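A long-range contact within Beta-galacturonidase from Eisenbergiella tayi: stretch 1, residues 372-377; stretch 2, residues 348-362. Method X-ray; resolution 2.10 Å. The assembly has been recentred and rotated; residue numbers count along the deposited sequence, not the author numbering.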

# COMPACT_ATOMS: atom_id res chain seq x y z
N ILE A 372 1.82 39.69 -4.32
CA ILE A 372 3.23 39.79 -4.68
C ILE A 372 3.45 39.07 -6.01
O ILE A 372 2.81 38.06 -6.29
CB ILE A 372 4.11 39.21 -3.55
CG1 ILE A 372 5.59 39.45 -3.83
CG2 ILE A 372 3.81 37.72 -3.37
CD1 ILE A 372 6.47 39.13 -2.66
N TRP A 373 4.35 39.62 -6.82
CA TRP A 373 4.79 38.96 -8.05
C TRP A 373 6.14 38.30 -7.84
O TRP A 373 7.08 38.95 -7.36
CB TRP A 373 4.89 39.95 -9.22
CG TRP A 373 3.61 40.67 -9.60
CD1 TRP A 373 3.38 42.02 -9.54
CD2 TRP A 373 2.41 40.09 -10.13
NE1 TRP A 373 2.12 42.32 -9.99
CE2 TRP A 373 1.50 41.15 -10.35
CE3 TRP A 373 2.01 38.78 -10.43
CZ2 TRP A 373 0.20 40.93 -10.86
CZ3 TRP A 373 0.73 38.57 -10.93
CH2 TRP A 373 -0.15 39.64 -11.14
N GLY A 374 6.28 37.05 -8.27
CA GLY A 374 7.55 36.37 -8.20
C GLY A 374 8.14 36.12 -9.57
O GLY A 374 7.42 36.08 -10.57
N ILE A 375 9.46 35.95 -9.65
CA ILE A 375 10.07 35.57 -10.92
C ILE A 375 11.14 34.51 -10.69
O ILE A 375 11.71 34.39 -9.60
CB ILE A 375 10.69 36.78 -11.67
CG1 ILE A 375 11.79 37.45 -10.83
CG2 ILE A 375 9.63 37.78 -12.06
CD1 ILE A 375 12.45 38.62 -11.56
N LEU A 376 11.40 33.72 -11.74
CA LEU A 376 12.66 32.99 -11.90
C LEU A 376 13.04 32.20 -10.65
O LEU A 376 14.17 32.31 -10.13
CB LEU A 376 13.77 33.95 -12.30
CG LEU A 376 13.55 34.73 -13.59
CD1 LEU A 376 14.80 35.57 -13.88
CD2 LEU A 376 13.20 33.78 -14.77
N ASN A 377 12.11 31.38 -10.18
CA ASN A 377 12.37 30.45 -9.09
C ASN A 377 13.66 29.66 -9.31
O ASN A 377 13.80 28.95 -10.30
CB ASN A 377 11.19 29.50 -8.92
CG ASN A 377 11.46 28.43 -7.88
OD1 ASN A 377 11.27 28.67 -6.68
ND2 ASN A 377 11.92 27.26 -8.33
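Stretch 2, residues 348-362: HFKQQCGDCIREMIT

This is a small, wholly apolar packing of one helix against a strand and the loop that follows it, held by side-chain contact alone, with no hydrogen bond or salt bridge passing between the two stretches and 316 Å² buried in sum.

Stretch 2 is helical from F349 through T362 and continues beyond. Its backbone repeats the i to i+4 bond throughout, for example I357 N to C353 O at 2.8 Å and I361 N to I357 O at 3.0 Å. Stretch 1 is extended at W373, with phi/psi of -102/133, and L376 then turns to 50/53, a left-handed conformation that breaks the extended run. The two chains run in opposite senses: W373 lies nearest I361, I375 nearest I357, and L376 nearest C353, with CA to CA separations of 8.8, 8.7 and 8.9 Å. Such even spacing leaves room for a single layer of side chains between the backbones, and the partners on the helix step back four residues at a time, one turn each.

W373 has the most area covered by the other stretch, 87 Å². Its CA-to-CB bond points toward the helix, and with chi1 in the m well (-60°) the indole lies against I361, whose CG1 stands 3.8 Å from the centroid of the W373 six-membered ring and 11° off the normal, a CH-pi contact over the face. The closest atoms of this pair, W373 CZ2 and I361 CG1, are also 3.8 Å apart. M360 approaches the same ring obliquely, with its CG 4.0 Å from W373 CZ3 and its SD 5.2 Å from the centroid of the six-membered ring. The tryptophan thus engages two consecutive helix residues, while its NE1 is satisfied elsewhere in the structure.

G374 has no side chain, and a CB there would point away from the helix. I375 points back toward it, and its CG2 meets I357 CD1 at 4.2 Å, a looser fit than the tryptophan makes. L376 starts out sideways, yet its CD2 reaches F349 CZ at 3.8 Å and C353 SG at 4.0 Å, so one methyl touches residues a full turn apart. The end of F349 also comes nearer than its CA-to-CB bond suggests.

The charged side chains of the helix keep off this contact. R358 NH2 bonds D355 OD1 at 2.7 Å in a salt bridge within the helix, and neither residue touches stretch 1. The rule to read here is a helix stripe of F349, C353, I357, M360 and I361, matched in reverse order by one broad aromatic and two branched aliphatics.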

# COMPACT_ATOMS: atom_id res chain seq x y z
N HIS A 348 15.50 31.95 -27.02
CA HIS A 348 14.10 32.30 -26.81
C HIS A 348 13.78 32.65 -25.38
O HIS A 348 12.63 33.03 -25.10
CB HIS A 348 13.17 31.16 -27.25
CG HIS A 348 13.42 30.68 -28.64
ND1 HIS A 348 13.21 31.46 -29.75
CD2 HIS A 348 13.88 29.49 -29.10
CE1 HIS A 348 13.52 30.78 -30.84
NE2 HIS A 348 13.94 29.58 -30.47
N PHE A 349 14.75 32.52 -24.45
CA PHE A 349 14.44 32.58 -23.03
C PHE A 349 13.87 33.95 -22.63
O PHE A 349 12.83 34.02 -21.96
CB PHE A 349 15.68 32.26 -22.19
CG PHE A 349 15.48 32.47 -20.71
CD1 PHE A 349 14.73 31.57 -19.96
CD2 PHE A 349 16.02 33.58 -20.07
CE1 PHE A 349 14.54 31.75 -18.59
CE2 PHE A 349 15.83 33.78 -18.70
CZ PHE A 349 15.09 32.86 -17.96
N LYS A 350 14.55 35.03 -23.01
CA LYS A 350 14.09 36.37 -22.61
C LYS A 350 12.73 36.70 -23.21
O LYS A 350 11.85 37.23 -22.52
CB LYS A 350 15.13 37.42 -23.01
CG LYS A 350 16.36 37.47 -22.08
CD LYS A 350 17.63 37.87 -22.84
CE LYS A 350 18.32 39.10 -22.25
NZ LYS A 350 18.84 38.89 -20.88
N GLN A 351 12.53 36.38 -24.49
CA GLN A 351 11.25 36.64 -25.14
C GLN A 351 10.12 35.85 -24.47
O GLN A 351 9.03 36.39 -24.24
CB GLN A 351 11.36 36.29 -26.64
CG GLN A 351 10.17 36.74 -27.49
CD GLN A 351 10.04 38.24 -27.57
OE1 GLN A 351 9.06 38.82 -27.11
NE2 GLN A 351 11.04 38.89 -28.17
N GLN A 352 10.38 34.58 -24.12
CA GLN A 352 9.32 33.77 -23.52
C GLN A 352 9.03 34.18 -22.08
O GLN A 352 7.87 34.11 -21.64
CB GLN A 352 9.70 32.29 -23.63
CG GLN A 352 9.55 31.77 -25.08
CD GLN A 352 10.15 30.39 -25.30
OE1 GLN A 352 10.86 29.87 -24.44
NE2 GLN A 352 9.85 29.78 -26.46
N CYS A 353 10.04 34.65 -21.34
CA CYS A 353 9.80 35.19 -20.01
C CYS A 353 9.01 36.48 -20.09
O CYS A 353 7.97 36.64 -19.43
CB CYS A 353 11.12 35.43 -19.28
SG CYS A 353 11.85 33.97 -18.57
N GLY A 354 9.49 37.42 -20.91
CA GLY A 354 8.76 38.65 -21.14
C GLY A 354 7.32 38.42 -21.56
O GLY A 354 6.40 39.07 -21.05
N ASP A 355 7.09 37.48 -22.49
CA ASP A 355 5.73 37.17 -22.91
C ASP A 355 4.89 36.64 -21.75
O ASP A 355 3.73 37.04 -21.57
CB ASP A 355 5.74 36.16 -24.06
CG ASP A 355 6.21 36.76 -25.38
OD1 ASP A 355 6.21 38.00 -25.51
OD2 ASP A 355 6.57 35.99 -26.29
N CYS A 356 5.44 35.72 -20.96
CA CYS A 356 4.70 35.18 -19.82
C CYS A 356 4.36 36.28 -18.83
O CYS A 356 3.22 36.39 -18.38
CB CYS A 356 5.51 34.07 -19.15
SG CYS A 356 4.70 33.30 -17.67
N ILE A 357 5.34 37.12 -18.49
CA ILE A 357 5.09 38.20 -17.54
C ILE A 357 4.01 39.15 -18.08
O ILE A 357 3.08 39.53 -17.36
CB ILE A 357 6.40 38.93 -17.24
CG1 ILE A 357 7.37 37.98 -16.51
CG2 ILE A 357 6.12 40.22 -16.43
CD1 ILE A 357 8.62 38.69 -16.03
N ARG A 358 4.15 39.58 -19.34
CA ARG A 358 3.17 40.51 -19.91
C ARG A 358 1.76 39.93 -19.84
O ARG A 358 0.82 40.59 -19.38
CB ARG A 358 3.53 40.85 -21.35
CG ARG A 358 4.57 41.93 -21.48
CD ARG A 358 4.82 42.28 -22.94
NE ARG A 358 5.55 41.21 -23.61
CZ ARG A 358 6.87 41.15 -23.70
NH1 ARG A 358 7.62 42.12 -23.17
NH2 ARG A 358 7.46 40.13 -24.32
N GLU A 359 1.60 38.67 -20.28
CA GLU A 359 0.28 38.06 -20.31
C GLU A 359 -0.26 37.83 -18.91
O GLU A 359 -1.45 38.06 -18.66
CB GLU A 359 0.34 36.77 -21.11
CG GLU A 359 0.58 37.01 -22.60
CD GLU A 359 0.77 35.70 -23.37
OE1 GLU A 359 0.65 35.70 -24.60
OE2 GLU A 359 1.04 34.67 -22.72
N MET A 360 0.61 37.40 -17.98
CA MET A 360 0.20 37.14 -16.60
C MET A 360 -0.34 38.40 -15.93
O MET A 360 -1.43 38.39 -15.36
CB MET A 360 1.39 36.56 -15.83
CG MET A 360 1.35 36.64 -14.33
SD MET A 360 2.87 35.94 -13.58
CE MET A 360 4.08 37.26 -13.72
N ILE A 361 0.42 39.50 -15.97
CA ILE A 361 -0.01 40.68 -15.22
C ILE A 361 -1.19 41.36 -15.91
O ILE A 361 -2.14 41.80 -15.25
CB ILE A 361 1.16 41.64 -14.98
CG1 ILE A 361 2.21 40.97 -14.08
CG2 ILE A 361 0.68 42.93 -14.31
CD1 ILE A 361 3.42 41.81 -13.75
N THR A 362 -1.17 41.43 -17.25
CA THR A 362 -2.30 42.03 -17.95
C THR A 362 -3.60 41.29 -17.62
O THR A 362 -4.63 41.92 -17.40
CB THR A 362 -2.04 42.04 -19.46
OG1 THR A 362 -0.81 42.72 -19.72
CG2 THR A 362 -3.17 42.76 -20.21